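Local coordinates for protein alkaline phosphatase (Thermus thermophilus, PDB 7KWD) that probably hydrolyses phosphate monoesters as a homodimeric, zinc- and magnesium-dependent alkaline phosphatase, at residues S103-K107 and Q473-M477. Numbering follows the deposited sequence.
Sequences SCGVK and QNPVM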
loop_
_atom_site.group_PDB
_atom_site.type_symbol
_atom_site.label_atom_id
_atom_site.label_comp_id
_atom_site.label_asym_id
_atom_site.label_seq_id
_atom_site.Cartn_x
_atom_site.Cartn_y
_atom_site.Cartn_z
ATOM N N SER A 103 8.762 4.324 20.567
ATOM C CA SER A 103 9.705 4.389 21.681
ATOM C C SER A 103 9.027 4.738 22.989
ATOM O O SER A 103 9.593 4.460 24.043
ATOM C CB SER A 103 10.815 5.416 21.424
ATOM O OG SER A 103 10.263 6.711 21.433
ATOM N N CYS A 104 7.831 5.326 22.943
ATOM C CA CYS A 104 7.142 5.751 24.145
ATOM C C CYS A 104 5.797 5.077 24.353
ATOM O O CYS A 104 5.323 5.070 25.480
ATOM C CB CYS A 104 6.953 7.275 24.144
ATOM S SG CYS A 104 8.499 8.199 24.044
ATOM N N GLY A 105 5.213 4.459 23.324
ATOM C CA GLY A 105 3.979 3.708 23.461
ATOM C C GLY A 105 2.717 4.539 23.478
ATOM O O GLY A 105 1.659 4.025 23.857
ATOM N N VAL A 106 2.790 5.802 23.088
ATOM C CA VAL A 106 1.647 6.695 23.134
ATOM C C VAL A 106 1.672 7.560 21.881
ATOM O O VAL A 106 2.728 7.793 21.281
ATOM C CB VAL A 106 1.623 7.599 24.400
ATOM C CG1 VAL A 106 1.551 6.801 25.648
ATOM C CG2 VAL A 106 2.821 8.505 24.438
ATOM N N LYS A 107 0.497 8.022 21.487
ATOM C CA LYS A 107 0.372 8.926 20.354
ATOM C C LYS A 107 0.772 10.313 20.804
ATOM O O LYS A 107 0.409 10.747 21.907
ATOM C CB LYS A 107 -1.055 8.963 19.830
ATOM C CG LYS A 107 -1.647 7.595 19.532
ATOM C CD LYS A 107 -1.249 7.151 18.139
ATOM C CE LYS A 107 -2.118 6.029 17.595
ATOM N NZ LYS A 107 -1.506 5.417 16.359
ATOM N N GLN A 473 5.135 2.655 31.600
ATOM C CA GLN A 473 4.110 3.465 30.963
ATOM C C GLN A 473 4.558 4.919 30.882
ATOM O O GLN A 473 5.345 5.390 31.706
ATOM C CB GLN A 473 2.780 3.376 31.713
ATOM C CG GLN A 473 2.830 3.825 33.158
ATOM C CD GLN A 473 1.446 3.819 33.792
ATOM O OE1 GLN A 473 1.011 2.796 34.319
ATOM N NE2 GLN A 473 0.745 4.952 33.731
ATOM N N ASN A 474 4.065 5.606 29.851
ATOM C CA ASN A 474 4.229 7.022 29.599
ATOM C C ASN A 474 2.842 7.646 29.632
ATOM O O ASN A 474 1.855 6.991 29.284
ATOM C CB ASN A 474 4.886 7.293 28.237
ATOM C CG ASN A 474 6.414 7.289 28.308
ATOM O OD1 ASN A 474 7.012 8.003 29.091
ATOM N ND2 ASN A 474 7.045 6.476 27.463
ATOM N N PRO A 475 2.743 8.905 30.009
ATOM C CA PRO A 475 1.422 9.533 30.029
ATOM C C PRO A 475 0.825 9.715 28.646
ATOM O O PRO A 475 1.520 9.826 27.627
ATOM C CB PRO A 475 1.675 10.887 30.714
ATOM C CG PRO A 475 3.166 11.161 30.482
ATOM C CD PRO A 475 3.809 9.789 30.502
ATOM N N VAL A 476 -0.487 9.772 28.644
ATOM C CA VAL A 476 -1.328 9.884 27.470
ATOM C C VAL A 476 -1.921 11.280 27.396
ATOM O O VAL A 476 -2.103 11.955 28.407
ATOM C CB VAL A 476 -2.420 8.801 27.584
ATOM C CG1 VAL A 476 -3.547 9.069 26.612
ATOM C CG2 VAL A 476 -1.814 7.385 27.387
ATOM N N MET A 477 -2.223 11.708 26.173
ATOM C CA MET A 477 -2.979 12.922 25.880
ATOM C C MET A 477 -4.062 12.512 24.895
ATOM O O MET A 477 -3.811 11.700 23.998
ATOM C CB MET A 477 -2.078 14.038 25.289
ATOM C CG MET A 477 -2.782 15.248 24.635
ATOM S SD MET A 477 -1.628 16.569 24.073
ATOM C CE MET A 477 -0.600 16.763 25.532
HETATM O O HOH W 1 -1.285 9.923 23.978
#
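Asn474 reaches across to the last turn of helix 95-104 and bonds to the main chain at Cys104, a worked example of how a side-chain amide can serve a carbonyl left over where a helix stops. Its course can be followed atom by atom. Asn474 CB lies 3.6 Å from Cys104 O, and CG, swung roughly anti to the carbonyl carbon of its own residue (chi1 -87°), carries the amide over toward the helix end. There Asn474 ND2 donates to Cys104 O at 3.0 Å, in the carbonyl plane and on a lone pair. The N-H points almost straight at the oxygen (170°), which itself lies close to the plane of the amide. Asn474 ND2 also passes 3.4 Å from Cys104 CB, so the donor rests against the cysteine as it bonds. The other tip atom, OD1, accepts from the backbone N of Lys123, and with both ends engaged the amide's rotation is fixed. With an alanine here, Cys104 O and the Lys123 N-H would probably lose these partners, and a gap would be likely to open beside the cysteine.

Farther along, Val106 points at the loop. Val106 CG1 sits 3.6 Å from Pro475 O, a carbonyl that takes a hydrogen bond from His116 NE2, and 3.8 Å from CG2 of the exposed Val476. Beyond this apolar touch one water bridges the two backbones, donating to Lys107 O at 2.8 Å and accepting from Met477 N at 3.0 Å. Gly105, with a positive phi (80°) that suits glycine, takes the chain out of the helix and lets Val106 continue extended toward the loop. Away from the metal site, a helix C-terminus thus packs against an extended loop, joining the helix that begins at Ser95, a zinc ligand and the predicted site of the phosphoserine intermediate, to the C-terminal part of the alkaline phosphatase fold.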